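Local coordinates for protein 2',5'-phosphodiesterase 12 (Homo sapiens, PDB 4Z0V) that belongs to the endonuclease/exonuclease/phosphatase family, pairing a DNase I-like domain with an E-set N-terminal domain, and is modelled here with a magnesium ion, at residues S226-S231 with L266-L271; P8-L13 with C81-G86. All blocks are in the same frame, centred on the assembly; numbering follows the deposited sequence.

Interaction 1. Residues S226-S231 with L266-L271; sequences SQHDIS and LQVSVL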
ATOM      1  N   SER A 226       8.481  10.094 -13.581  1.00 10.77           N
ATOM      2  CA  SER A 226       8.515   8.973 -14.513  1.00  9.93           C
ATOM      3  C   SER A 226       8.293   7.646 -13.802  1.00 12.49           C
ATOM      4  O   SER A 226       8.360   7.572 -12.574  1.00  9.83           O
ATOM      5  CB  SER A 226       9.870   8.949 -15.223  1.00 11.81           C
ATOM      6  OG  SER A 226      10.905   8.826 -14.269  1.00 12.36           O
ATOM      7  N   GLN A 227       8.003   6.595 -14.591  1.00  9.13           N
ATOM      8  CA  GLN A 227       7.727   5.267 -14.027  1.00  9.17           C
ATOM      9  C   GLN A 227       8.599   4.237 -14.725  1.00 13.65           C
ATOM     10  O   GLN A 227       8.886   4.357 -15.923  1.00 12.17           O
ATOM     11  CB  GLN A 227       6.247   4.898 -14.152  1.00 10.05           C
ATOM     12  CG  GLN A 227       5.308   5.877 -13.424  1.00 13.33           C
ATOM     13  CD  GLN A 227       3.882   5.570 -13.765  1.00 17.04           C
ATOM     14  OE1 GLN A 227       3.289   6.209 -14.634  1.00 15.46           O
ATOM     15  NE2 GLN A 227       3.311   4.560 -13.103  1.00 10.78           N
ATOM     16  N   HIS A 228       9.075   3.247 -13.965  1.00 10.91           N
ATOM     17  CA  HIS A 228      10.032   2.280 -14.511  1.00 10.19           C
ATOM     18  C   HIS A 228       9.706   0.864 -14.002  1.00 12.40           C
ATOM     19  O   HIS A 228      10.567   0.140 -13.498  1.00 12.88           O
ATOM     20  CB  HIS A 228      11.453   2.718 -14.117  1.00 11.45           C
ATOM     21  CG  HIS A 228      11.733   4.161 -14.436  1.00 14.32           C
ATOM     22  ND1 HIS A 228      12.220   4.543 -15.673  1.00 15.10           N
ATOM     23  CD2 HIS A 228      11.535   5.273 -13.685  1.00 16.16           C
ATOM     24  CE1 HIS A 228      12.322   5.866 -15.631  1.00 14.77           C
ATOM     25  NE2 HIS A 228      11.905   6.348 -14.465  1.00 15.57           N
ATOM     26  N   ASP A 229       8.446   0.483 -14.109  1.00 11.00           N
ATOM     27  CA  ASP A 229       8.026  -0.831 -13.607  1.00 10.92           C
ATOM     28  C   ASP A 229       8.564  -1.979 -14.450  1.00 13.97           C
ATOM     29  O   ASP A 229       8.700  -1.867 -15.676  1.00 12.66           O
ATOM     30  CB  ASP A 229       6.506  -0.952 -13.577  1.00 12.56           C
ATOM     31  CG  ASP A 229       5.751   0.105 -12.801  1.00 13.80           C
ATOM     32  OD1 ASP A 229       6.402   0.903 -12.046  1.00 11.16           O
ATOM     33  OD2 ASP A 229       4.533   0.118 -12.897  1.00 13.49           O
ATOM     34  N   ILE A 230       8.836  -3.102 -13.801  1.00  9.96           N
ATOM     35  CA  ILE A 230       9.288  -4.291 -14.533  1.00 10.16           C
ATOM     36  C   ILE A 230       8.657  -5.545 -13.969  1.00 13.44           C
ATOM     37  O   ILE A 230       8.224  -5.564 -12.815  1.00 13.26           O
ATOM     38  CB  ILE A 230      10.844  -4.469 -14.527  1.00 12.11           C
ATOM     39  CG1 ILE A 230      11.419  -4.559 -13.075  1.00 12.72           C
ATOM     40  CG2 ILE A 230      11.580  -3.399 -15.381  1.00 14.09           C
ATOM     41  CD1 ILE A 230      12.888  -5.189 -12.954  1.00 12.10           C
ATOM     42  N   SER A 231       8.658  -6.615 -14.788  1.00 11.10           N
ATOM     43  CA  SER A 231       8.445  -7.980 -14.345  1.00 11.96           C
ATOM     44  C   SER A 231       9.856  -8.534 -14.165  1.00 14.90           C
ATOM     45  O   SER A 231      10.672  -8.328 -15.067  1.00 13.76           O
ATOM     46  CB  SER A 231       7.654  -8.784 -15.373  1.00 16.39           C
ATOM     47  OG  SER A 231       6.307  -8.335 -15.375  1.00 26.04           O
ATOM     48  N   LEU A 266       7.958  -5.426  -9.962  1.00  9.52           N
ATOM     49  CA  LEU A 266       8.601  -4.323  -9.255  1.00  9.03           C
ATOM     50  C   LEU A 266       8.050  -3.026  -9.787  1.00 11.94           C
ATOM     51  O   LEU A 266       8.117  -2.763 -10.987  1.00 11.69           O
ATOM     52  CB  LEU A 266      10.123  -4.372  -9.488  1.00 10.05           C
ATOM     53  CG  LEU A 266      10.913  -3.209  -8.832  1.00 12.27           C
ATOM     54  CD1 LEU A 266      10.820  -3.274  -7.296  1.00  9.62           C
ATOM     55  CD2 LEU A 266      12.364  -3.228  -9.283  1.00 16.02           C
ATOM     56  N   GLN A 267       7.514  -2.216  -8.912  1.00  8.17           N
ATOM     57  CA  GLN A 267       6.972  -0.918  -9.307  1.00  8.26           C
ATOM     58  C   GLN A 267       8.007   0.133  -8.937  1.00 12.71           C
ATOM     59  O   GLN A 267       8.560   0.108  -7.826  1.00 12.24           O
ATOM     60  CB  GLN A 267       5.644  -0.721  -8.577  1.00 11.05           C
ATOM     61  CG  GLN A 267       4.975   0.634  -8.767  1.00 12.44           C
ATOM     62  CD  GLN A 267       3.623   0.622  -8.076  1.00 16.98           C
ATOM     63  OE1 GLN A 267       3.521   0.400  -6.854  1.00 10.80           O
ATOM     64  NE2 GLN A 267       2.567   0.798  -8.861  1.00 13.34           N
ATOM     65  N   VAL A 268       8.328   1.023  -9.868  1.00  9.41           N
ATOM     66  CA  VAL A 268       9.320   2.044  -9.600  1.00  8.72           C
ATOM     67  C   VAL A 268       8.748   3.365 -10.077  1.00 11.31           C
ATOM     68  O   VAL A 268       8.366   3.487 -11.252  1.00 10.69           O
ATOM     69  CB  VAL A 268      10.707   1.764 -10.228  1.00 12.89           C
ATOM     70  CG1 VAL A 268      11.669   2.919  -9.950  1.00 12.43           C
ATOM     71  CG2 VAL A 268      11.317   0.440  -9.740  1.00 13.50           C
ATOM     72  N   SER A 269       8.765   4.346  -9.189  1.00  7.62           N
ATOM     73  CA  SER A 269       8.263   5.692  -9.501  1.00  8.49           C
ATOM     74  C   SER A 269       9.279   6.728  -9.055  1.00 12.27           C
ATOM     75  O   SER A 269       9.704   6.702  -7.896  1.00 13.71           O
ATOM     76  CB  SER A 269       6.935   5.923  -8.782  1.00 11.30           C
ATOM     77  OG  SER A 269       6.050   4.823  -8.951  1.00 12.56           O
ATOM     78  N   VAL A 270       9.636   7.661  -9.936  1.00  8.09           N
ATOM     79  CA  VAL A 270      10.567   8.719  -9.550  1.00  8.92           C
ATOM     80  C   VAL A 270       9.741   9.961  -9.265  1.00 12.38           C
ATOM     81  O   VAL A 270       9.007  10.410 -10.137  1.00 10.61           O
ATOM     82  CB  VAL A 270      11.647   8.959 -10.625  1.00 12.26           C
ATOM     83  CG1 VAL A 270      12.480  10.202 -10.287  1.00 11.78           C
ATOM     84  CG2 VAL A 270      12.549   7.723 -10.766  1.00 11.23           C
ATOM     85  N   LEU A 271       9.881  10.515  -8.045  1.00  9.23           N
ATOM     86  CA  LEU A 271       9.122  11.677  -7.599  1.00  9.17           C
ATOM     87  C   LEU A 271       9.994  12.891  -7.486  1.00 12.86           C
ATOM     88  O   LEU A 271      11.185  12.792  -7.166  1.00 11.87           O
ATOM     89  CB  LEU A 271       8.483  11.409  -6.209  1.00  8.92           C
ATOM     90  CG  LEU A 271       7.641  10.136  -6.045  1.00 14.63           C
ATOM     91  CD1 LEU A 271       7.152  10.011  -4.627  1.00 16.33           C
ATOM     92  CD2 LEU A 271       6.444  10.125  -7.027  1.00 13.49           C
TER
HETATM   93  O   HOH W   1       5.183   3.283 -11.206  1.00 13.60           O
HETATM   94  O   HOH W   2       2.837   1.587 -11.561  1.00 14.49           O
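The carboxylate oxygen OD1 of D229 is gripped from two directions: the amide N of V268 donates to it over 2.9 Å, and water 1 donates over 2.8 Å. The amide meets OD1 on its anti side, 29° out of the carboxylate plane, with an N-H...O angle of 157°. Water 1 also accepts from NE2 of Q227 and bonds OG of S269, so it links three side chains across the two strands. OD2 has other partners, a salt bridge to R206 and a water that in turn accepts from NE2 of Q267. The amide oxygen of Q267 is held by T215 and N285.

This side-chain bond replaces a backbone one. H228 N reaches V268 O at 2.8 Å, but H228 O is bonded instead to NE2 of H308, and D229 OD1 takes over the V268 amide. The antiparallel ladder nevertheless keeps its register: S226 with V270 and I230 with L266 are hydrogen-bonded pairs. Both bonds of the second are sound; in the first V270 N lies 2.9 Å from S226 O, but the return bond from S226 N to V270 O is weak. In the α/β sandwich of DNase I-like proteins two sheets pack face to face between helices, and both layers are met here. Q227, Q267 and S269 face strand 201-207 of the other sheet, whereas H228 and V270 touch V312 of helix 295-316, and I230 touches H308 of the same helix.

On the helix side, S226 OG sits between its backbone N and carbonyl carbon (chi1 59°) and also bonds Y317. S226 OG and H228 NE2 are hydrogen-bonded at 2.7 Å, and either could be the donor. This bond holds the imidazole, whose CD2 comes 3.9 Å from CG2 of V270. Further along, I230 and L266 lie side by side, with I230 CG1 3.8 Å from L266 CB.

Interaction 2. Residues P8-L13 with C81-G86; sequences PAFTEL and CTPGDG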
ATOM      1  N   PRO A   8     -17.741  21.630 -16.740  1.00 31.65           N
ATOM      2  CA  PRO A   8     -17.380  20.734 -15.630  1.00 30.14           C
ATOM      3  C   PRO A   8     -18.484  19.699 -15.431  1.00 31.86           C
ATOM      4  O   PRO A   8     -19.665  20.045 -15.461  1.00 28.70           O
ATOM      5  CB  PRO A   8     -17.241  21.686 -14.429  1.00 31.39           C
ATOM      6  CG  PRO A   8     -17.084  23.056 -15.034  1.00 34.98           C
ATOM      7  CD  PRO A   8     -17.902  23.022 -16.270  1.00 31.18           C
ATOM      8  N   ALA A   9     -18.103  18.423 -15.347  1.00 30.81           N
ATOM      9  CA  ALA A   9     -19.053  17.321 -15.201  1.00 32.27           C
ATOM     10  C   ALA A   9     -18.420  16.145 -14.483  1.00 39.29           C
ATOM     11  O   ALA A   9     -17.249  15.855 -14.702  1.00 40.23           O
ATOM     12  CB  ALA A   9     -19.575  16.879 -16.569  1.00 32.98           C
ATOM     13  N   PHE A  10     -19.179  15.507 -13.579  1.00 37.96           N
ATOM     14  CA  PHE A  10     -18.749  14.309 -12.857  1.00 38.07           C
ATOM     15  C   PHE A  10     -19.051  13.116 -13.762  1.00 43.75           C
ATOM     16  O   PHE A  10     -20.222  12.861 -14.031  1.00 44.67           O
ATOM     17  CB  PHE A  10     -19.452  14.167 -11.469  1.00 39.15           C
ATOM     18  CG  PHE A  10     -19.047  15.146 -10.389  1.00 39.54           C
ATOM     19  CD1 PHE A  10     -17.796  15.065  -9.787  1.00 42.46           C
ATOM     20  CD2 PHE A  10     -19.935  16.114  -9.937  1.00 40.45           C
ATOM     21  CE1 PHE A  10     -17.414  15.984  -8.801  1.00 43.30           C
ATOM     22  CE2 PHE A  10     -19.557  17.024  -8.945  1.00 43.76           C
ATOM     23  CZ  PHE A  10     -18.299  16.959  -8.386  1.00 42.30           C
ATOM     24  N   THR A  11     -18.004  12.440 -14.296  1.00 39.58           N
ATOM     25  CA  THR A  11     -18.141  11.254 -15.158  1.00 38.31           C
ATOM     26  C   THR A  11     -18.510  10.039 -14.311  1.00 40.15           C
ATOM     27  O   THR A  11     -19.179   9.116 -14.787  1.00 39.28           O
ATOM     28  CB  THR A  11     -16.869  10.994 -15.957  1.00 44.82           C
ATOM     29  OG1 THR A  11     -15.770  10.824 -15.060  1.00 41.39           O
ATOM     30  CG2 THR A  11     -16.574  12.093 -16.950  1.00 43.78           C
ATOM     31  N   GLU A  12     -18.048  10.033 -13.052  1.00 34.36           N
ATOM     32  CA  GLU A  12     -18.349   8.979 -12.091  1.00 32.84           C
ATOM     33  C   GLU A  12     -18.671   9.667 -10.790  1.00 34.94           C
ATOM     34  O   GLU A  12     -18.009  10.642 -10.439  1.00 36.41           O
ATOM     35  CB  GLU A  12     -17.180   7.973 -11.934  1.00 33.84           C
ATOM     36  CG  GLU A  12     -16.817   7.222 -13.205  1.00 43.44           C
ATOM     37  CD  GLU A  12     -15.711   6.196 -13.091  1.00 55.82           C
ATOM     38  OE1 GLU A  12     -14.543   6.588 -12.856  1.00 34.39           O
ATOM     39  OE2 GLU A  12     -16.009   4.994 -13.276  1.00 51.60           O
ATOM     40  N   LEU A  13     -19.758   9.258 -10.166  1.00 27.56           N
ATOM     41  CA  LEU A  13     -20.228   9.764  -8.878  1.00 26.35           C
ATOM     42  C   LEU A  13     -20.805   8.559  -8.208  1.00 28.54           C
ATOM     43  O   LEU A  13     -21.803   8.012  -8.711  1.00 29.05           O
ATOM     44  CB  LEU A  13     -21.227  10.928  -9.050  1.00 25.84           C
ATOM     45  CG  LEU A  13     -21.557  11.676  -7.772  1.00 30.01           C
ATOM     46  CD1 LEU A  13     -20.358  12.428  -7.262  1.00 29.58           C
ATOM     47  CD2 LEU A  13     -22.689  12.633  -7.992  1.00 30.31           C
ATOM     48  N   CYS A  81     -23.276  17.692  -4.953  1.00 15.11           N
ATOM     49  CA  CYS A  81     -22.018  18.209  -5.455  1.00 17.03           C
ATOM     50  C   CYS A  81     -22.217  18.937  -6.766  1.00 17.01           C
ATOM     51  O   CYS A  81     -22.954  18.472  -7.636  1.00 17.01           O
ATOM     52  CB  CYS A  81     -20.947  17.133  -5.559  1.00 21.02           C
ATOM     53  SG  CYS A  81     -21.541  15.568  -6.200  1.00 27.80           S
ATOM     54  N   THR A  82     -21.601  20.104  -6.860  1.00 13.43           N
ATOM     55  CA  THR A  82     -21.629  20.972  -8.048  1.00 13.41           C
ATOM     56  C   THR A  82     -20.224  21.002  -8.629  1.00 17.15           C
ATOM     57  O   THR A  82     -19.321  21.497  -7.958  1.00 16.27           O
ATOM     58  CB  THR A  82     -22.142  22.378  -7.711  1.00 18.57           C
ATOM     59  OG1 THR A  82     -23.471  22.278  -7.227  1.00 17.82           O
ATOM     60  CG2 THR A  82     -22.182  23.287  -8.948  1.00 16.15           C
ATOM     61  N   PRO A  83     -20.025  20.457  -9.853  1.00 15.86           N
ATOM     62  CA  PRO A  83     -18.679  20.452 -10.448  1.00 16.68           C
ATOM     63  C   PRO A  83     -18.298  21.858 -10.897  1.00 18.77           C
ATOM     64  O   PRO A  83     -19.153  22.564 -11.429  1.00 17.89           O
ATOM     65  CB  PRO A  83     -18.826  19.499 -11.642  1.00 18.57           C
ATOM     66  CG  PRO A  83     -20.259  19.592 -12.039  1.00 23.18           C
ATOM     67  CD  PRO A  83     -21.027  19.860 -10.763  1.00 19.37           C
ATOM     68  N   GLY A  84     -17.051  22.243 -10.663  1.00 14.99           N
ATOM     69  CA  GLY A  84     -16.553  23.560 -11.046  1.00 15.85           C
ATOM     70  C   GLY A  84     -15.131  23.480 -11.563  1.00 20.84           C
ATOM     71  O   GLY A  84     -14.412  22.508 -11.280  1.00 18.59           O
ATOM     72  N   ASP A  85     -14.718  24.505 -12.322  1.00 20.26           N
ATOM     73  CA  ASP A  85     -13.354  24.543 -12.870  1.00 20.67           C
ATOM     74  C   ASP A  85     -12.581  25.810 -12.469  1.00 25.93           C
ATOM     75  O   ASP A  85     -11.495  26.065 -12.996  1.00 26.65           O
ATOM     76  CB  ASP A  85     -13.398  24.389 -14.397  1.00 21.54           C
ATOM     77  CG  ASP A  85     -14.019  25.540 -15.160  1.00 24.35           C
ATOM     78  OD1 ASP A  85     -14.431  26.532 -14.516  1.00 22.69           O
ATOM     79  OD2 ASP A  85     -14.111  25.443 -16.397  1.00 27.21           O
ATOM     80  N   GLY A  86     -13.151  26.596 -11.565  1.00 22.91           N
ATOM     81  CA  GLY A  86     -12.545  27.843 -11.113  1.00 22.58           C
ATOM     82  C   GLY A  86     -13.065  29.055 -11.851  1.00 23.76           C
ATOM     83  O   GLY A  86     -12.770  30.177 -11.464  1.00 26.59           O
TER
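F10 pushes the CE2 corner of its ring between C81 and P83, which lie on opposite sides of the ring plane. Over one face stands P83, its CB 4.1 Å from the F10 ring centroid and 27° off the normal, a CH-pi contact. From the other side the sulfur of C81 approaches more obliquely, 35° off the normal, with SG 4.3 Å from the F10 centroid. F10 CE2 is 3.7 Å from C81 CB and 3.6 Å from the ring nitrogen of P83, so this corner is closely filled. P8 belongs to the same tight part, buried against P83 with its carbonyl O 3.5 Å from P83 CG.

The sulfur has a second apolar neighbour. L13 CG is anti to the backbone N (chi1 -169°), and both methyls of its fork bear on the thiol, with CD1 3.5 Å and CD2 3.6 Å from C81 SG. L31, on strand 28-32, touches both F10 and P83, and F41, on strand 40-46, touches C81. Strand 9-14 pairs with 28-32, whereas 77-82 belongs to the four-stranded sheet, so the contact joins two sheets of the N-terminal domain, consistent with the β-sandwich of the E-set clan. A classic bulge at T11 and E12, both facing S30, accompanies the corner that the chain turns at T11.

Packing loosens at the D85 end. There P8 CG meets the carboxylate carbon CG of D85 at 3.9 Å, the two side chains crossing at an angle. D85 is partly exposed, and its OD1 is turned to the amides of Q87 and R88.

With no hydrogen bond identified between the two segments, and backbone bonds from A9 and T82 going to E32 and L40, the chemistry implies cohesion through carbon, sulfur and ring surfaces.

How the interactions relate
Followed from the N terminus, the chain first closes interaction 2, where 8-13 meets 81-86 around an intervening stretch of 67 residues that has strands but no helix. It then crosses into the DNase I-like domain, and interaction 1 opens only at S226. There the loop between 226-231 and 266-271 spans 34 residues, 22 of them helical, in helices 232-238, 243-248 and 253-261. The two loops are thus in series, neither nested nor crossed. The centres of interaction 1 and interaction 2 are about 31 Å apart. The nearest atoms of interaction 1 and interaction 2 are about 18 Å apart. Interaction 2 joins two sheets of the N-terminal domain, whereas interaction 1 pairs neighbouring strands within one sheet.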